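Long-range contacts in probable glutamine-binding lipoprotein GlnH (GLNBP) (Mycobacterium tuberculosis H37Rv, PDB 6H2T), which binds acidic amino acids such as glutamate and aspartate as a solute-binding lipoprotein and, through this sensing, probably regulates protein kinase G and glutamate metabolism: residues 190-195 with 205-210; 105-110 with 169-174; 143-148 with 209-214. One frame throughout, in Å; residues are numbered along the deposited sequence.

Interaction 1 (190-195 with 205-210). With GLU (glutamic acid), chain B.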
ATOM      1  N   VAL A 190      12.466   4.498  -6.014  1.00 15.80           N
ATOM      2  CA  VAL A 190      12.326   3.331  -5.148  1.00 16.82           C
ATOM      3  C   VAL A 190      11.071   3.438  -4.293  1.00 16.07           C
ATOM      4  O   VAL A 190      10.317   2.471  -4.160  1.00 16.84           O
ATOM      5  CB  VAL A 190      13.573   3.157  -4.265  1.00 17.94           C
ATOM      6  CG1 VAL A 190      13.355   1.998  -3.271  1.00 19.18           C
ATOM      7  CG2 VAL A 190      14.797   2.888  -5.121  1.00 19.31           C
ATOM      8  N   ASN A 191      10.834   4.599  -3.678  1.00 14.98           N
ATOM      9  CA  ASN A 191       9.709   4.711  -2.758  1.00 15.53           C
ATOM     10  C   ASN A 191       9.056   6.082  -2.873  1.00 15.64           C
ATOM     11  O   ASN A 191       9.538   6.982  -3.570  1.00 14.30           O
ATOM     12  CB  ASN A 191      10.136   4.414  -1.306  1.00 16.29           C
ATOM     13  CG  ASN A 191      11.180   5.382  -0.782  1.00 16.31           C
ATOM     14  OD1 ASN A 191      10.991   6.588  -0.824  1.00 18.13           O
ATOM     15  ND2 ASN A 191      12.275   4.847  -0.254  1.00 19.96           N
ATOM     16  N   TRP A 192       7.934   6.237  -2.171  1.00 13.63           N
ATOM     17  CA  TRP A 192       7.112   7.421  -2.385  1.00 12.96           C
ATOM     18  C   TRP A 192       7.746   8.666  -1.783  1.00 15.00           C
ATOM     19  O   TRP A 192       7.579   9.765  -2.328  1.00 14.72           O
ATOM     20  CB  TRP A 192       5.696   7.149  -1.860  1.00 15.90           C
ATOM     21  CG  TRP A 192       5.043   6.120  -2.751  1.00 15.93           C
ATOM     22  CD1 TRP A 192       4.759   4.825  -2.446  1.00 16.60           C
ATOM     23  CD2 TRP A 192       4.669   6.303  -4.119  1.00 15.61           C
ATOM     24  NE1 TRP A 192       4.206   4.190  -3.540  1.00 15.59           N
ATOM     25  CE2 TRP A 192       4.134   5.079  -4.577  1.00 14.53           C
ATOM     26  CE3 TRP A 192       4.719   7.392  -5.003  1.00 14.38           C
ATOM     27  CZ2 TRP A 192       3.659   4.909  -5.882  1.00 14.63           C
ATOM     28  CZ3 TRP A 192       4.251   7.219  -6.308  1.00 17.18           C
ATOM     29  CH2 TRP A 192       3.740   5.986  -6.731  1.00 14.36           C
ATOM     30  N   ALA A 193       8.517   8.511  -0.703  1.00 15.39           N
ATOM     31  CA  ALA A 193       9.267   9.641  -0.169  1.00 16.42           C
ATOM     32  C   ALA A 193      10.222  10.217  -1.206  1.00 17.48           C
ATOM     33  O   ALA A 193      10.463  11.436  -1.225  1.00 16.63           O
ATOM     34  CB  ALA A 193      10.034   9.208   1.082  1.00 18.08           C
ATOM     35  N   ASP A 194      10.775   9.361  -2.077  1.00 14.60           N
ATOM     36  CA  ASP A 194      11.674   9.845  -3.124  1.00 14.67           C
ATOM     37  C   ASP A 194      10.939  10.730  -4.125  1.00 17.20           C
ATOM     38  O   ASP A 194      11.529  11.675  -4.666  1.00 16.56           O
ATOM     39  CB  ASP A 194      12.331   8.670  -3.862  1.00 14.34           C
ATOM     40  CG  ASP A 194      13.205   7.812  -2.962  1.00 18.55           C
ATOM     41  OD1 ASP A 194      13.752   8.328  -1.974  1.00 21.57           O
ATOM     42  OD2 ASP A 194      13.340   6.602  -3.249  1.00 20.87           O
ATOM     43  N   CYS A 195       9.674  10.409  -4.425  1.00 16.56           N
ATOM     44  CA  CYS A 195       8.880  11.291  -5.280  1.00 15.36           C
ATOM     45  C   CYS A 195       8.698  12.651  -4.635  1.00 17.60           C
ATOM     46  O   CYS A 195       8.744  13.683  -5.316  1.00 15.82           O
ATOM     47  CB  CYS A 195       7.506  10.688  -5.573  1.00 14.95           C
ATOM     48  SG  CYS A 195       7.510   9.320  -6.749  1.00 18.30           S
ATOM     49  N   ASP A 205       7.124  17.288 -12.042  1.00 16.88           N
ATOM     50  CA  ASP A 205       5.993  18.205 -12.030  1.00 16.56           C
ATOM     51  C   ASP A 205       4.816  17.732 -11.196  1.00 15.97           C
ATOM     52  O   ASP A 205       4.038  18.566 -10.718  1.00 16.55           O
ATOM     53  CB  ASP A 205       5.521  18.454 -13.466  1.00 18.95           C
ATOM     54  CG  ASP A 205       6.627  19.032 -14.320  1.00 21.21           C
ATOM     55  OD1 ASP A 205       7.212  20.051 -13.895  1.00 21.33           O
ATOM     56  OD2 ASP A 205       6.933  18.455 -15.386  1.00 18.78           O
ATOM     57  N   ALA A 206       4.672  16.424 -11.010  1.00 17.57           N
ATOM     58  CA  ALA A 206       3.537  15.870 -10.283  1.00 17.07           C
ATOM     59  C   ALA A 206       3.884  14.464  -9.822  1.00 13.55           C
ATOM     60  O   ALA A 206       4.816  13.838 -10.331  1.00 14.16           O
ATOM     61  CB  ALA A 206       2.274  15.850 -11.157  1.00 15.58           C
ATOM     62  N   VAL A 207       3.128  13.984  -8.836  1.00 13.81           N
ATOM     63  CA  VAL A 207       3.173  12.598  -8.397  1.00 13.86           C
ATOM     64  C   VAL A 207       1.780  12.021  -8.602  1.00 14.24           C
ATOM     65  O   VAL A 207       0.782  12.711  -8.380  1.00 14.73           O
ATOM     66  CB  VAL A 207       3.600  12.512  -6.912  1.00 14.06           C
ATOM     67  CG1 VAL A 207       3.678  11.056  -6.447  1.00 16.18           C
ATOM     68  CG2 VAL A 207       4.946  13.234  -6.705  1.00 14.91           C
ATOM     69  N   SER A 208       1.688  10.761  -9.016  1.00 13.90           N
ATOM     70  CA  SER A 208       0.373  10.133  -9.103  1.00 12.84           C
ATOM     71  C   SER A 208       0.388   8.757  -8.447  1.00 14.35           C
ATOM     72  O   SER A 208       1.131   7.876  -8.879  1.00 14.31           O
ATOM     73  CB  SER A 208      -0.102  10.017 -10.554  1.00 15.46           C
ATOM     74  OG  SER A 208      -1.404   9.422 -10.570  1.00 14.55           O
ATOM     75  N   THR A 209      -0.425   8.585  -7.405  1.00 14.60           N
ATOM     76  CA  THR A 209      -0.582   7.301  -6.729  1.00 12.20           C
ATOM     77  C   THR A 209      -1.803   7.393  -5.822  1.00 13.52           C
ATOM     78  O   THR A 209      -2.576   8.358  -5.886  1.00 12.22           O
ATOM     79  CB  THR A 209       0.687   6.901  -5.957  1.00 11.29           C
ATOM     80  OG1 THR A 209       0.569   5.540  -5.512  1.00 13.51           O
ATOM     81  CG2 THR A 209       0.940   7.809  -4.737  1.00 13.37           C
ATOM     82  N   ASP A 210      -1.966   6.373  -4.979  1.00 12.04           N
ATOM     83  CA  ASP A 210      -3.079   6.292  -4.036  1.00 12.67           C
ATOM     84  C   ASP A 210      -3.253   7.601  -3.277  1.00 13.17           C
ATOM     85  O   ASP A 210      -2.283   8.139  -2.730  1.00 14.25           O
ATOM     86  CB  ASP A 210      -2.810   5.183  -3.018  1.00 12.80           C
ATOM     87  CG  ASP A 210      -2.486   3.846  -3.653  1.00 14.92           C
ATOM     88  OD1 ASP A 210      -2.535   3.712  -4.891  1.00 13.53           O
ATOM     89  OD2 ASP A 210      -2.165   2.922  -2.874  1.00 14.64           O
TER
HETATM   90  N   GLU B 401      -1.233   0.586  -3.834  1.00 13.78           N
HETATM   91  CA  GLU B 401      -0.586   0.583  -5.154  1.00 13.82           C
HETATM   92  C   GLU B 401       0.198  -0.712  -5.363  1.00 19.07           C
HETATM   93  O   GLU B 401       1.129  -0.798  -6.172  1.00 14.03           O
HETATM   94  CB  GLU B 401       0.340   1.807  -5.322  1.00 14.08           C
HETATM   95  CG  GLU B 401       1.037   2.290  -4.051  1.00 16.02           C
HETATM   96  CD  GLU B 401       2.045   1.293  -3.504  1.00 17.15           C
HETATM   97  OE1 GLU B 401       3.267   1.599  -3.479  1.00 16.81           O
HETATM   98  OE2 GLU B 401       1.610   0.215  -3.059  1.00 17.29           O
HETATM   99  OXT GLU B 401      -0.118  -1.704  -4.698  1.00 14.53           O

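Interaction 2 (105-110 with 169-174). With GLU (glutamic acid), chain B.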
ATOM      1  N   ALA A 105       8.621  -2.756  -5.289  1.00 14.92           N
ATOM      2  CA  ALA A 105       8.962  -3.709  -6.333  1.00 14.18           C
ATOM      3  C   ALA A 105       9.366  -5.068  -5.792  1.00 16.84           C
ATOM      4  O   ALA A 105       9.478  -6.014  -6.579  1.00 22.47           O
ATOM      5  CB  ALA A 105      10.099  -3.156  -7.206  1.00 17.36           C
ATOM      6  N   GLU A 106       9.606  -5.184  -4.487  1.00 17.59           N
ATOM      7  CA  GLU A 106      10.071  -6.426  -3.881  1.00 20.28           C
ATOM      8  C   GLU A 106       8.979  -7.159  -3.110  1.00 18.67           C
ATOM      9  O   GLU A 106       9.252  -8.216  -2.538  1.00 20.27           O
ATOM     10  CB  GLU A 106      11.268  -6.146  -2.949  1.00 22.32           C
ATOM     11  CG  GLU A 106      12.476  -5.539  -3.686  1.00 25.45           C
ATOM     12  CD  GLU A 106      13.564  -4.977  -2.765  1.00 36.43           C
ATOM     13  OE1 GLU A 106      13.236  -4.421  -1.696  1.00 24.80           O
ATOM     14  OE2 GLU A 106      14.759  -5.057  -3.145  1.00 36.15           O
ATOM     15  N   ARG A 107       7.753  -6.629  -3.081  1.00 15.72           N
ATOM     16  CA  ARG A 107       6.709  -7.231  -2.254  1.00 13.11           C
ATOM     17  C   ARG A 107       6.392  -8.660  -2.691  1.00 17.99           C
ATOM     18  O   ARG A 107       6.333  -9.576  -1.861  1.00 19.04           O
ATOM     19  CB  ARG A 107       5.446  -6.369  -2.300  1.00 15.57           C
ATOM     20  CG  ARG A 107       5.592  -5.044  -1.565  1.00 16.89           C
ATOM     21  CD  ARG A 107       4.316  -4.219  -1.754  1.00 17.96           C
ATOM     22  NE  ARG A 107       4.230  -3.726  -3.132  1.00 15.06           N
ATOM     23  CZ  ARG A 107       3.327  -2.848  -3.544  1.00 14.60           C
ATOM     24  NH1 ARG A 107       2.408  -2.397  -2.686  1.00 13.94           N
ATOM     25  NH2 ARG A 107       3.336  -2.436  -4.808  1.00 13.49           N
ATOM     26  N   VAL A 108       6.164  -8.867  -3.991  1.00 16.76           N
ATOM     27  CA  VAL A 108       5.762 -10.192  -4.462  1.00 14.90           C
ATOM     28  C   VAL A 108       6.895 -11.195  -4.287  1.00 18.82           C
ATOM     29  O   VAL A 108       6.677 -12.310  -3.800  1.00 20.57           O
ATOM     30  CB  VAL A 108       5.289 -10.111  -5.925  1.00 19.50           C
ATOM     31  CG1 VAL A 108       5.185 -11.497  -6.550  1.00 21.09           C
ATOM     32  CG2 VAL A 108       3.949  -9.380  -5.997  1.00 24.49           C
ATOM     33  N   THR A 109       8.127 -10.821  -4.652  1.00 20.49           N
ATOM     34  CA  THR A 109       9.214 -11.795  -4.573  1.00 18.91           C
ATOM     35  C   THR A 109       9.488 -12.215  -3.132  1.00 17.57           C
ATOM     36  O   THR A 109       9.767 -13.390  -2.872  1.00 21.38           O
ATOM     37  CB  THR A 109      10.488 -11.251  -5.230  1.00 30.50           C
ATOM     38  OG1 THR A 109      10.918 -10.070  -4.549  1.00 38.90           O
ATOM     39  CG2 THR A 109      10.239 -10.920  -6.678  1.00 26.10           C
ATOM     40  N   ALA A 110       9.409 -11.273  -2.184  1.00 18.12           N
ATOM     41  CA  ALA A 110       9.626 -11.617  -0.784  1.00 20.42           C
ATOM     42  C   ALA A 110       8.611 -12.647  -0.311  1.00 20.55           C
ATOM     43  O   ALA A 110       8.949 -13.564   0.448  1.00 20.86           O
ATOM     44  CB  ALA A 110       9.544 -10.365   0.085  1.00 19.83           C
ATOM     45  N   ARG A 169       8.680   2.368  -8.683  1.00 13.25           N
ATOM     46  CA  ARG A 169       8.725   1.153  -9.487  1.00 13.91           C
ATOM     47  C   ARG A 169       7.941   0.038  -8.808  1.00 15.82           C
ATOM     48  O   ARG A 169       7.843  -0.024  -7.578  1.00 14.80           O
ATOM     49  CB  ARG A 169      10.172   0.718  -9.710  1.00 14.95           C
ATOM     50  CG  ARG A 169      10.881   1.653 -10.686  1.00 15.64           C
ATOM     51  CD  ARG A 169      12.269   1.177 -11.042  1.00 19.45           C
ATOM     52  NE  ARG A 169      13.213   1.405  -9.952  1.00 20.59           N
ATOM     53  CZ  ARG A 169      13.762   2.584  -9.669  1.00 25.48           C
ATOM     54  NH1 ARG A 169      13.469   3.654 -10.406  1.00 18.87           N
ATOM     55  NH2 ARG A 169      14.620   2.691  -8.655  1.00 24.90           N
ATOM     56  N   GLY A 170       7.356  -0.835  -9.632  1.00 16.47           N
ATOM     57  CA  GLY A 170       6.656  -1.997  -9.100  1.00 17.39           C
ATOM     58  C   GLY A 170       5.270  -1.730  -8.562  1.00 17.69           C
ATOM     59  O   GLY A 170       4.789  -2.497  -7.719  1.00 18.47           O
ATOM     60  N   THR A 171       4.604  -0.671  -9.024  1.00 14.16           N
ATOM     61  CA  THR A 171       3.319  -0.260  -8.485  1.00 14.60           C
ATOM     62  C   THR A 171       2.233  -0.287  -9.550  1.00 13.25           C
ATOM     63  O   THR A 171       2.493  -0.185 -10.758  1.00 14.78           O
ATOM     64  CB  THR A 171       3.384   1.162  -7.886  1.00 15.44           C
ATOM     65  OG1 THR A 171       3.796   2.096  -8.905  1.00 14.33           O
ATOM     66  CG2 THR A 171       4.356   1.205  -6.716  1.00 15.92           C
ATOM     67  N   THR A 172       0.990  -0.417  -9.071  1.00 13.10           N
ATOM     68  CA  THR A 172      -0.146  -0.222  -9.966  1.00 12.90           C
ATOM     69  C   THR A 172      -0.169   1.198 -10.500  1.00 12.44           C
ATOM     70  O   THR A 172      -0.706   1.444 -11.583  1.00 14.89           O
ATOM     71  CB  THR A 172      -1.462  -0.503  -9.240  1.00 16.17           C
ATOM     72  OG1 THR A 172      -1.597   0.421  -8.151  1.00 14.73           O
ATOM     73  CG2 THR A 172      -1.493  -1.943  -8.710  1.00 16.03           C
ATOM     74  N   SER A 173       0.397   2.140  -9.738  1.00 13.51           N
ATOM     75  CA  SER A 173       0.386   3.541 -10.135  1.00 15.02           C
ATOM     76  C   SER A 173       1.078   3.727 -11.470  1.00 15.14           C
ATOM     77  O   SER A 173       0.596   4.470 -12.330  1.00 13.79           O
ATOM     78  CB  SER A 173       1.085   4.386  -9.064  1.00 11.75           C
ATOM     79  OG  SER A 173       0.577   4.061  -7.775  1.00 14.63           O
ATOM     80  N   LEU A 174       2.217   3.057 -11.651  1.00 14.50           N
ATOM     81  CA  LEU A 174       2.942   3.112 -12.917  1.00 16.12           C
ATOM     82  C   LEU A 174       2.088   2.566 -14.055  1.00 19.30           C
ATOM     83  O   LEU A 174       1.976   3.186 -15.121  1.00 17.67           O
ATOM     84  CB  LEU A 174       4.253   2.327 -12.785  1.00 17.71           C
ATOM     85  CG  LEU A 174       5.026   2.050 -14.075  1.00 24.14           C
ATOM     86  CD1 LEU A 174       5.327   3.367 -14.775  1.00 22.04           C
ATOM     87  CD2 LEU A 174       6.311   1.290 -13.746  1.00 30.09           C
TER
HETATM   88  N   GLU B 401      -1.233   0.586  -3.834  1.00 13.78           N
HETATM   89  CA  GLU B 401      -0.586   0.583  -5.154  1.00 13.82           C
HETATM   90  C   GLU B 401       0.198  -0.712  -5.363  1.00 19.07           C
HETATM   91  O   GLU B 401       1.129  -0.798  -6.172  1.00 14.03           O
HETATM   92  CB  GLU B 401       0.340   1.807  -5.322  1.00 14.08           C
HETATM   93  CG  GLU B 401       1.037   2.290  -4.051  1.00 16.02           C
HETATM   94  CD  GLU B 401       2.045   1.293  -3.504  1.00 17.15           C
HETATM   95  OE1 GLU B 401       3.267   1.599  -3.479  1.00 16.81           O
HETATM   96  OE2 GLU B 401       1.610   0.215  -3.059  1.00 17.29           O
HETATM   97  OXT GLU B 401      -0.118  -1.704  -4.698  1.00 14.53           O
HETATM   98  O   HOH W   1       9.948   0.194  -5.776  1.00 16.69           O

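Interaction 3 (143-148 with 209-214). With GLU (glutamic acid), chain B.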
ATOM      1  N   ASN A 143      -7.865   5.354  -3.787  1.00 13.13           N
ATOM      2  CA  ASN A 143      -8.008   5.591  -5.217  1.00 15.66           C
ATOM      3  C   ASN A 143      -6.873   6.470  -5.714  1.00 15.33           C
ATOM      4  O   ASN A 143      -6.461   7.415  -5.038  1.00 14.10           O
ATOM      5  CB  ASN A 143      -9.349   6.234  -5.557  1.00 16.85           C
ATOM      6  CG  ASN A 143      -9.885   5.756  -6.892  1.00 27.78           C
ATOM      7  OD1 ASN A 143      -9.325   6.078  -7.938  1.00 27.71           O
ATOM      8  ND2 ASN A 143     -10.955   4.954  -6.862  1.00 24.79           N
ATOM      9  N   GLN A 144      -6.368   6.144  -6.899  1.00 13.71           N
ATOM     10  CA  GLN A 144      -5.240   6.873  -7.458  1.00 12.24           C
ATOM     11  C   GLN A 144      -5.652   8.283  -7.848  1.00 15.77           C
ATOM     12  O   GLN A 144      -6.669   8.472  -8.515  1.00 13.70           O
ATOM     13  CB  GLN A 144      -4.707   6.138  -8.685  1.00 13.03           C
ATOM     14  CG  GLN A 144      -3.511   6.855  -9.279  1.00 13.53           C
ATOM     15  CD  GLN A 144      -2.726   5.964 -10.207  1.00 16.72           C
ATOM     16  OE1 GLN A 144      -2.969   4.764 -10.278  1.00 15.54           O
ATOM     17  NE2 GLN A 144      -1.798   6.555 -10.952  1.00 14.88           N
ATOM     18  N   ARG A 145      -4.863   9.276  -7.446  1.00 14.58           N
ATOM     19  CA  ARG A 145      -5.139  10.658  -7.844  1.00 13.30           C
ATOM     20  C   ARG A 145      -3.810  11.316  -8.195  1.00 16.64           C
ATOM     21  O   ARG A 145      -2.805  10.642  -8.441  1.00 15.20           O
ATOM     22  CB  ARG A 145      -5.924  11.396  -6.744  1.00 15.63           C
ATOM     23  CG  ARG A 145      -7.322  10.810  -6.518  1.00 14.87           C
ATOM     24  CD  ARG A 145      -8.167  11.650  -5.569  1.00 16.98           C
ATOM     25  NE  ARG A 145      -8.473  12.961  -6.143  1.00 16.76           N
ATOM     26  CZ  ARG A 145      -9.007  13.974  -5.464  1.00 20.26           C
ATOM     27  NH1 ARG A 145      -9.309  13.833  -4.175  1.00 18.11           N
ATOM     28  NH2 ARG A 145      -9.245  15.132  -6.078  1.00 18.96           N
ATOM     29  N   ILE A 146      -3.791  12.649  -8.202  1.00 12.51           N
ATOM     30  CA  ILE A 146      -2.646  13.430  -8.658  1.00 12.83           C
ATOM     31  C   ILE A 146      -2.255  14.412  -7.562  1.00 12.96           C
ATOM     32  O   ILE A 146      -3.124  15.005  -6.922  1.00 11.96           O
ATOM     33  CB  ILE A 146      -2.981  14.188  -9.955  1.00 15.43           C
ATOM     34  CG1 ILE A 146      -3.292  13.198 -11.082  1.00 14.76           C
ATOM     35  CG2 ILE A 146      -1.840  15.154 -10.344  1.00 16.33           C
ATOM     36  CD1 ILE A 146      -3.939  13.875 -12.307  1.00 23.50           C
ATOM     37  N   LEU A 147      -0.952  14.572  -7.345  1.00 14.15           N
ATOM     38  CA  LEU A 147      -0.414  15.525  -6.379  1.00 14.24           C
ATOM     39  C   LEU A 147       0.455  16.537  -7.121  1.00 15.48           C
ATOM     40  O   LEU A 147       1.318  16.147  -7.918  1.00 14.60           O
ATOM     41  CB  LEU A 147       0.397  14.784  -5.304  1.00 12.82           C
ATOM     42  CG  LEU A 147       1.094  15.639  -4.240  1.00 16.90           C
ATOM     43  CD1 LEU A 147       0.097  16.106  -3.220  1.00 20.11           C
ATOM     44  CD2 LEU A 147       2.204  14.838  -3.530  1.00 22.54           C
ATOM     45  N   ALA A 148       0.211  17.831  -6.904  1.00 13.71           N
ATOM     46  CA  ALA A 148       0.978  18.865  -7.592  1.00 16.41           C
ATOM     47  C   ALA A 148       1.144  20.058  -6.664  1.00 15.60           C
ATOM     48  O   ALA A 148       0.393  20.204  -5.694  1.00 15.12           O
ATOM     49  CB  ALA A 148       0.292  19.300  -8.900  1.00 16.57           C
ATOM     50  N   THR A 209      -0.425   8.585  -7.405  1.00 14.60           N
ATOM     51  CA  THR A 209      -0.582   7.301  -6.729  1.00 12.20           C
ATOM     52  C   THR A 209      -1.803   7.393  -5.822  1.00 13.52           C
ATOM     53  O   THR A 209      -2.576   8.358  -5.886  1.00 12.22           O
ATOM     54  CB  THR A 209       0.687   6.901  -5.957  1.00 11.29           C
ATOM     55  OG1 THR A 209       0.569   5.540  -5.512  1.00 13.51           O
ATOM     56  CG2 THR A 209       0.940   7.809  -4.737  1.00 13.37           C
ATOM     57  N   ASP A 210      -1.966   6.373  -4.979  1.00 12.04           N
ATOM     58  CA  ASP A 210      -3.079   6.292  -4.036  1.00 12.67           C
ATOM     59  C   ASP A 210      -3.253   7.601  -3.277  1.00 13.17           C
ATOM     60  O   ASP A 210      -2.283   8.139  -2.730  1.00 14.25           O
ATOM     61  CB  ASP A 210      -2.810   5.183  -3.018  1.00 12.80           C
ATOM     62  CG  ASP A 210      -2.486   3.846  -3.653  1.00 14.92           C
ATOM     63  OD1 ASP A 210      -2.535   3.712  -4.891  1.00 13.53           O
ATOM     64  OD2 ASP A 210      -2.165   2.922  -2.874  1.00 14.64           O
ATOM     65  N   ASP A 211      -4.507   8.073  -3.186  1.00 13.31           N
ATOM     66  CA  ASP A 211      -4.744   9.343  -2.501  1.00 12.49           C
ATOM     67  C   ASP A 211      -4.356   9.272  -1.031  1.00 15.62           C
ATOM     68  O   ASP A 211      -3.970  10.289  -0.445  1.00 14.01           O
ATOM     69  CB  ASP A 211      -6.205   9.799  -2.677  1.00 15.88           C
ATOM     70  CG  ASP A 211      -7.266   8.770  -2.209  1.00 21.02           C
ATOM     71  OD1 ASP A 211      -6.975   7.606  -1.849  1.00 16.01           O
ATOM     72  OD2 ASP A 211      -8.455   9.171  -2.214  1.00 20.98           O
ATOM     73  N   THR A 212      -4.436   8.082  -0.434  1.00 12.30           N
ATOM     74  CA  THR A 212      -3.915   7.838   0.914  1.00 13.07           C
ATOM     75  C   THR A 212      -2.442   8.218   1.028  1.00 13.81           C
ATOM     76  O   THR A 212      -2.042   8.955   1.938  1.00 13.54           O
ATOM     77  CB  THR A 212      -4.075   6.352   1.224  1.00 11.74           C
ATOM     78  OG1 THR A 212      -3.693   5.634   0.043  1.00 14.18           O
ATOM     79  CG2 THR A 212      -5.526   6.025   1.578  1.00 14.11           C
ATOM     80  N   ILE A 213      -1.607   7.669   0.134  1.00 12.12           N
ATOM     81  CA  ILE A 213      -0.180   7.987   0.148  1.00 12.71           C
ATOM     82  C   ILE A 213       0.051   9.463  -0.166  1.00 12.65           C
ATOM     83  O   ILE A 213       0.888  10.122   0.472  1.00 13.38           O
ATOM     84  CB  ILE A 213       0.564   7.071  -0.842  1.00 13.07           C
ATOM     85  CG1 ILE A 213       0.504   5.617  -0.355  1.00 12.95           C
ATOM     86  CG2 ILE A 213       2.016   7.557  -1.083  1.00 14.43           C
ATOM     87  CD1 ILE A 213       0.917   4.605  -1.423  1.00 13.05           C
ATOM     88  N   LEU A 214      -0.675  10.004  -1.153  1.00 12.94           N
ATOM     89  CA  LEU A 214      -0.531  11.422  -1.486  1.00 13.35           C
ATOM     90  C   LEU A 214      -0.854  12.301  -0.291  1.00 15.40           C
ATOM     91  O   LEU A 214      -0.181  13.310  -0.067  1.00 14.33           O
ATOM     92  CB  LEU A 214      -1.428  11.808  -2.663  1.00 14.53           C
ATOM     93  CG  LEU A 214      -1.153  11.067  -3.975  1.00 10.94           C
ATOM     94  CD1 LEU A 214      -2.118  11.600  -5.029  1.00 12.39           C
ATOM     95  CD2 LEU A 214       0.279  11.254  -4.428  1.00 12.94           C
TER
HETATM   96  N   GLU B 401      -1.233   0.586  -3.834  1.00 13.78           N
HETATM   97  CA  GLU B 401      -0.586   0.583  -5.154  1.00 13.82           C
HETATM   98  C   GLU B 401       0.198  -0.712  -5.363  1.00 19.07           C
HETATM   99  O   GLU B 401       1.129  -0.798  -6.172  1.00 14.03           O
HETATM  100  CB  GLU B 401       0.340   1.807  -5.322  1.00 14.08           C
HETATM  101  CG  GLU B 401       1.037   2.290  -4.051  1.00 16.02           C
HETATM  102  CD  GLU B 401       2.045   1.293  -3.504  1.00 17.15           C
HETATM  103  OE1 GLU B 401       3.267   1.599  -3.479  1.00 16.81           O
HETATM  104  OE2 GLU B 401       1.610   0.215  -3.059  1.00 17.29           O
HETATM  105  OXT GLU B 401      -0.118  -1.704  -4.698  1.00 14.53           O
HETATM  106  O   HOH W   2      -2.051   4.181  -7.536  1.00 14.61           O
HETATM  107  O   HOH W   3      -8.969  11.885  -2.193  1.00 24.73           O

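Interaction 1 (190-195 with 205-210)
T209 lies over one face of the W192 indole. Its CB stands 3.6 Å from the centroid of the six-membered ring of W192, 26° off the ring normal, a CH-pi contact. The hydroxyl sits near the outer part of the ring, with T209 OG1 3.2 Å from W192 CZ2, while the methyl CG2 rests by CE3 and CZ3. Because OG1 is anti to the backbone N (chi1 -170°), the hydroxyl takes the ligand side of the ring and the methyl the side nearer V207. The T209 hydroxyl is hydrogen-bonded to S173 OG. V207 completes this packing: its CG1 approaches W192 CZ3 obliquely at 3.9 Å, and its CG2 meets C195 CB at 3.8 Å.

The edge of the indole serves the bound glutamic acid. W192 NE1 donates to GLU OE1 over 2.8 Å in an almost straight bond (174°), with the acceptor in the ring plane. At the other end of the ligand, GLU N donates to D210 OD2 at 2.7 Å, an oxygen that also bonds to Y236 OH.

Farther out, N191 and D194 form a capping box at the start of helix 192-200, with D194 N donating to N191 OD1 at 3.1 Å. The C195–C166 disulfide ties this helix to strand 164-168, which runs beside strand 206-208.

Between the segments the contact is thus largely apolar; it backs one face of the indole and helps fix its orientation, so that its one N-H points at the ligand's side-chain carboxylate; the acidic D210 complements the amino group, probably favouring its ammonium form.

Interaction 2 (105-110 with 169-174)
R107 reaches across to the backbone of G170 and to the bound glutamic acid with the same nitrogen. Its NH2 donates to G170 O at 3.3 Å and to GLU O at 3.1 Å, and both acceptors lie at the guanidinium edge, in its plane; the bond to the ligand is the straighter (164°). A bend at chi3 (-72°) turns the group so that NH1 meets the ligand as well, donating to GLU OE2 at 2.8 Å and weakly to GLU OXT. Outside partners fix the rotation further: NE bonds to A104 O and NH1 to K121 O.

A105 and G170 meet almost backbone to backbone, with A105 CA 4.0 Å from G170 CA. G170 has a positive phi (79°), and without a side chain it admits this approach. The A105 methyl lies beside G170 CA and R169 O, and a water joins the two segments, accepting from A105 N at 3.3 Å and donating to R169 O at 2.8 Å.

Beyond G170, helix 172-177 begins, and T172 N donates to GLU O at 2.9 Å. R107 of one lobe therefore spans both carboxylates of the ligand, while the N-terminal end of a helix of the other lobe binds the alpha-carboxylate, as in the interlobe cleft of amino-acid-binding proteins of the solute-binding family 3.

Interaction 3 (143-148 with 209-214)
R145 and D211 lean across one another, their guanidinium and carboxylate planes 64° apart, and touch through aliphatic parts: R145 CD is 4.0 Å from D211 CB. The charged ends do not meet directly. A water bridges them, 2.8 Å from R145 NH1 and 2.8 Å from D211 OD2, while R145 NH2 is hydrogen-bonded to G228 O.

D211 holds CG between its backbone N and carbonyl carbon (chi1 56°), which turns OD1 back to the strand. N143 N donates to D211 OD1 at 3.1 Å, nearly straight (174°) but from above the carboxylate plane, while D211 N returns a bond to N143 O at 2.8 Å. R145 N donates to T209 O at 2.9 Å. Farther along, the side chains of L147 and L214 run antiparallel alongside one another, with L147 CB 3.6 Å from L214 CD2. On the ligand side, a second water links D210 OD1 with Q144 OE1, the latter weakly; Q144 NE2 bonds S208 OG.

Strand 140-149 thus takes up the first turn of helix 211-220 just after the chain leaves strand 206-208. It also pairs with strand 224-227, whose I226 touches both R145 and L214; I213 packs on W192 of helix 192-200.

How the interactions relate
All three contacts border the glutamic acid. Interactions 1 and 3 lie close, centres about 9 Å apart, and share T209 and D210, where strand 206-208 passes into helix 211-220; strand 140-149 pairs with 206-208 in the same sheet. Interaction 2, about 14 Å from the centre of interaction 1 and about 17 Å from that of interaction 3, brings in the facing lobe through 105-110. Along the chain both its segments precede those of interaction 1, whereas 143-148 falls between them and 209-214 follows. The S173–T209 hydroxyl pair joins it to both. Ligand recognition is thus built from distant parts of the sequence, consistent with lobes closing round the amino acid.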